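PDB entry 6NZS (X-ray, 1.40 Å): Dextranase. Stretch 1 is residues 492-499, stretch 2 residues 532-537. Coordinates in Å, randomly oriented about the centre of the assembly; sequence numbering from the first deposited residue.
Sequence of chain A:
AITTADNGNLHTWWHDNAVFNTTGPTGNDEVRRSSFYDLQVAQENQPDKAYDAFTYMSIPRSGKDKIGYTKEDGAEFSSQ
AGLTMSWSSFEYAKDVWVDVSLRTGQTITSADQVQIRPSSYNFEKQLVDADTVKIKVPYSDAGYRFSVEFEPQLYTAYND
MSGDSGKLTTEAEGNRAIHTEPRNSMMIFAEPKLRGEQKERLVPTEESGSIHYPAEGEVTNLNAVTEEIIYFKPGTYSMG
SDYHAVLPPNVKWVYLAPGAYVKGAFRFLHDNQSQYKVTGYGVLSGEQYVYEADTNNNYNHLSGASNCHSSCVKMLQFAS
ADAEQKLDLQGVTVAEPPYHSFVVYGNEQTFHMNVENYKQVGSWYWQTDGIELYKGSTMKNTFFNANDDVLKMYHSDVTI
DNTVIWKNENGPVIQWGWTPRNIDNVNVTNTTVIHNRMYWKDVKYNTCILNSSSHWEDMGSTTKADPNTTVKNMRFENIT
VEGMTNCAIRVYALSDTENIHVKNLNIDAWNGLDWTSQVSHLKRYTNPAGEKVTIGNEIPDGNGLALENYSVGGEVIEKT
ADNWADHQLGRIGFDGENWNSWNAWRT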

ATOM      1  N   TYR A 492      20.917  -7.460  -0.352  1.00 11.44           N
ATOM      2  CA  TYR A 492      22.196  -7.078   0.246  1.00 11.77           C
ATOM      3  C   TYR A 492      22.116  -7.550   1.691  1.00 12.71           C
ATOM      4  O   TYR A 492      21.501  -6.895   2.535  1.00 13.74           O
ATOM      5  N   ALA A 493      22.683  -8.729   1.953  1.00 13.27           N
ATOM      6  CA  ALA A 493      22.449  -9.410   3.224  1.00 13.31           C
ATOM      7  C   ALA A 493      23.212  -8.725   4.347  1.00 14.49           C
ATOM      8  O   ALA A 493      24.447  -8.690   4.339  1.00 14.27           O
ATOM      9  N   LEU A 494      22.471  -8.190   5.312  1.00 14.37           N
ATOM     10  CA  LEU A 494      23.042  -7.567   6.496  1.00 14.00           C
ATOM     11  C   LEU A 494      23.037  -8.505   7.690  1.00 13.65           C
ATOM     12  O   LEU A 494      23.516  -8.127   8.766  1.00 15.18           O
ATOM     13  N   SER A 495      22.521  -9.718   7.510  1.00 12.71           N
ATOM     14  CA  SER A 495      22.433 -10.743   8.534  1.00 15.11           C
ATOM     15  C   SER A 495      22.653 -12.084   7.854  1.00 15.93           C
ATOM     16  O   SER A 495      22.511 -12.203   6.633  1.00 15.13           O
ATOM     17  N   ASP A 496      23.032 -13.096   8.639  1.00 15.57           N
ATOM     18  CA  ASP A 496      22.932 -14.462   8.140  1.00 15.18           C
ATOM     19  C   ASP A 496      21.522 -14.674   7.607  1.00 14.92           C
ATOM     20  O   ASP A 496      20.544 -14.230   8.217  1.00 14.37           O
ATOM     21  N   THR A 497      21.416 -15.330   6.452  1.00 13.95           N
ATOM     22  CA  THR A 497      20.152 -15.428   5.731  1.00 13.88           C
ATOM     23  C   THR A 497      19.922 -16.876   5.332  1.00 16.03           C
ATOM     24  O   THR A 497      20.746 -17.464   4.622  1.00 16.92           O
ATOM     25  N   GLU A 498      18.811 -17.460   5.794  1.00 13.73           N
ATOM     26  CA  GLU A 498      18.575 -18.887   5.616  1.00 13.36           C
ATOM     27  C   GLU A 498      17.128 -19.181   5.250  1.00 12.80           C
ATOM     28  O   GLU A 498      16.199 -18.565   5.780  1.00 14.71           O
ATOM     29  N   ASN A 499      16.953 -20.145   4.350  1.00 12.37           N
ATOM     30  CA  ASN A 499      15.649 -20.703   3.999  1.00 12.88           C
ATOM     31  C   ASN A 499      14.621 -19.622   3.659  1.00 13.10           C
ATOM     32  O   ASN A 499      13.569 -19.488   4.288  1.00 13.50           O
ATOM     33  N   LYS A 532      32.117 -12.041   7.095  1.00 23.01           N
ATOM     34  CA  LYS A 532      30.967 -12.045   6.200  1.00 21.95           C
ATOM     35  C   LYS A 532      29.788 -12.763   6.839  1.00 21.37           C
ATOM     36  O   LYS A 532      29.952 -13.786   7.508  1.00 21.68           O
ATOM     37  N   VAL A 533      28.585 -12.229   6.616  1.00 17.68           N
ATOM     38  CA  VAL A 533      27.396 -13.024   6.891  1.00 17.22           C
ATOM     39  C   VAL A 533      27.374 -14.223   5.947  1.00 18.10           C
ATOM     40  O   VAL A 533      28.030 -14.244   4.898  1.00 17.66           O
ATOM     41  N   THR A 534      26.606 -15.234   6.328  1.00 16.44           N
ATOM     42  CA  THR A 534      26.459 -16.441   5.534  1.00 17.66           C
ATOM     43  C   THR A 534      25.051 -16.515   4.961  1.00 20.17           C
ATOM     44  O   THR A 534      24.080 -16.071   5.585  1.00 20.75           O
ATOM     45  N   ILE A 535      24.949 -17.052   3.751  1.00 16.75           N
ATOM     46  CA  ILE A 535      23.674 -17.463   3.181  1.00 15.69           C
ATOM     47  C   ILE A 535      23.639 -18.981   3.205  1.00 16.85           C
ATOM     48  O   ILE A 535      24.615 -19.638   2.814  1.00 18.15           O
ATOM     49  N   GLY A 536      22.538 -19.531   3.702  1.00 16.61           N
ATOM     50  CA  GLY A 536      22.441 -20.968   3.852  1.00 15.38           C
ATOM     51  C   GLY A 536      22.667 -21.706   2.547  1.00 15.68           C
ATOM     52  O   GLY A 536      22.510 -21.164   1.448  1.00 16.37           O
ATOM     53  N   ASN A 537      23.058 -22.970   2.678  1.00 15.02           N
ATOM     54  CA  ASN A 537      23.245 -23.824   1.515  1.00 13.82           C
ATOM     55  C   ASN A 537      21.888 -24.227   0.952  1.00 11.97           C
ATOM     56  O   ASN A 537      21.040 -24.760   1.673  1.00 13.09           O
TER

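A strand can bind a neighbouring segment that has no regular structure of its own when backbone donors and acceptors along the seam find partners, if need be from a side chain. The pairing of residues 492-499 with 532-537 in this dextranase illustrates the principle. Its centre is a single bridge between Thr497 and Ile535: Thr497 N donates to Thr534 O (2.9 Å), and Gly536 N donates to Thr497 O (2.9 Å). Both carbonyls also receive a CA-H contact, Asp496 CA lying 3.2 Å from Thr534 O and Ile535 CA 3.3 Å from Thr497 O.

One step along, a side chain supplies the acceptor. Asp496, in rotamer m, has its CA-to-CB bond sideways, yet its carboxylate reaches across, and OD1 accepts a nearly straight hydrogen bond from Thr534 N (2.9 Å, 167°). The other oxygen is served by solvent: water 1 donates to Asp496 OD2 (2.9 Å) and also hydrogen-bonds Thr534 OG1 (2.9 Å). Water 2 repeats the device, donating to OE2 of Glu498 (m, t) at 2.9 Å and lying 2.6 Å from Thr534 OG1. The Thr534 hydroxyl, rotamer p, thus links both carboxylates through water.

Thr497 (m) satisfies its hydroxyl within its own stretch, OG1 donating to Ser495 O at 2.9 Å, while OG of Ser495 (m), on a side chain directed away, is bound elsewhere in the structure.

Apolar contacts complete the packing. On the Asp496 side of the bridge, Val533 (m) and Ala493 point toward each other's stretches, with Val533 CG2 3.8 Å from Ala493 CB; Val533 CB also lies 3.6 Å from Ser495 O. Ile535 (m, t) points sideways, its CG1 4.5 Å from Thr497 CB. At Gly536 the absence of a side chain matters, because an ideal CB would sit a tight 3.4 Å from Glu498 CG.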

ATOM      1  CB  TYR A 492      22.436  -5.576   0.092  1.00 13.56           C
ATOM      2  CG  TYR A 492      22.283  -5.185  -1.361  1.00 12.47           C
ATOM      3  CD1 TYR A 492      23.289  -5.448  -2.283  1.00 12.05           C
ATOM      4  CD2 TYR A 492      21.094  -4.636  -1.824  1.00 11.37           C
ATOM      5  CE1 TYR A 492      23.124  -5.138  -3.629  1.00 14.89           C
ATOM      6  CE2 TYR A 492      20.918  -4.326  -3.145  1.00 12.07           C
ATOM      7  CZ  TYR A 492      21.936  -4.566  -4.042  1.00 12.08           C
ATOM      8  OH  TYR A 492      21.749  -4.264  -5.374  1.00 13.06           O
ATOM      9  CB  ALA A 493      22.857 -10.876   3.126  1.00 13.42           C
ATOM     10  CB  LEU A 494      22.293  -6.274   6.832  1.00 13.18           C
ATOM     11  CG  LEU A 494      22.300  -5.205   5.732  1.00 14.52           C
ATOM     12  CD1 LEU A 494      21.378  -4.053   6.109  1.00 14.90           C
ATOM     13  CD2 LEU A 494      23.719  -4.709   5.476  1.00 17.53           C
ATOM     14  CB  SER A 495      21.035 -10.753   9.178  1.00 14.35           C
ATOM     15  OG  SER A 495      20.676  -9.488   9.714  1.00 15.11           O
ATOM     16  CB  ASP A 496      23.204 -15.469   9.260  1.00 16.73           C
ATOM     17  CG  ASP A 496      24.681 -15.581   9.612  1.00 19.20           C
ATOM     18  OD1 ASP A 496      25.533 -14.888   9.013  1.00 17.32           O
ATOM     19  OD2 ASP A 496      24.989 -16.374  10.529  1.00 20.73           O
ATOM     20  CB  THR A 497      20.191 -14.526   4.495  1.00 13.28           C
ATOM     21  OG1 THR A 497      20.369 -13.167   4.907  1.00 15.87           O
ATOM     22  CG2 THR A 497      18.888 -14.636   3.717  1.00 15.17           C
ATOM     23  CB  GLU A 498      18.930 -19.668   6.890  1.00 17.56           C
ATOM     24  CG  GLU A 498      20.395 -19.585   7.254  1.00 20.45           C
ATOM     25  CD  GLU A 498      20.657 -19.924   8.703  1.00 23.44           C
ATOM     26  OE1 GLU A 498      19.807 -20.595   9.321  1.00 25.84           O
ATOM     27  OE2 GLU A 498      21.719 -19.512   9.217  1.00 27.31           O
ATOM     28  CB  ASN A 499      15.129 -21.673   5.066  1.00 13.81           C
ATOM     29  CG  ASN A 499      14.041 -22.571   4.534  1.00 15.73           C
ATOM     30  OD1 ASN A 499      14.058 -22.950   3.367  1.00 15.23           O
ATOM     31  ND2 ASN A 499      13.073 -22.909   5.383  1.00 17.63           N
ATOM     32  CB  LYS A 532      31.315 -12.779   4.903  1.00 24.29           C
ATOM     33  CG  LYS A 532      31.939 -11.919   3.827  1.00 30.24           C
ATOM     34  CD  LYS A 532      31.697 -12.493   2.445  1.00 28.02           C
ATOM     35  CE  LYS A 532      32.863 -12.186   1.531  1.00 34.11           C
ATOM     36  NZ  LYS A 532      32.534 -12.452   0.110  1.00 32.85           N
ATOM     37  CB  VAL A 533      26.090 -12.221   6.772  1.00 16.70           C
ATOM     38  CG1 VAL A 533      26.134 -10.999   7.665  1.00 16.13           C
ATOM     39  CG2 VAL A 533      25.827 -11.827   5.313  1.00 15.97           C
ATOM     40  CB  THR A 534      26.736 -17.684   6.381  1.00 23.57           C
ATOM     41  OG1 THR A 534      25.742 -17.793   7.404  1.00 27.01           O
ATOM     42  CG2 THR A 534      28.107 -17.583   7.033  1.00 22.23           C
ATOM     43  CB  ILE A 535      23.477 -16.923   1.756  1.00 15.88           C
ATOM     44  CG1 ILE A 535      23.612 -15.405   1.760  1.00 19.57           C
ATOM     45  CG2 ILE A 535      22.115 -17.343   1.228  1.00 17.14           C
ATOM     46  CD1 ILE A 535      23.688 -14.819   0.391  1.00 19.93           C
ATOM     47  CB  ASN A 537      24.019 -25.079   1.915  1.00 15.00           C
ATOM     48  CG  ASN A 537      24.123 -26.068   0.783  1.00 13.96           C
ATOM     49  OD1 ASN A 537      23.232 -26.896   0.583  1.00 14.86           O
ATOM     50  ND2 ASN A 537      25.197 -25.968   0.003  1.00 17.88           N
TER
HETATM   51  O   HOH W   1      26.365 -18.864   9.977  1.00 31.00           O
HETATM   52  O   HOH W   2      23.581 -19.194   6.955  1.00 28.45           O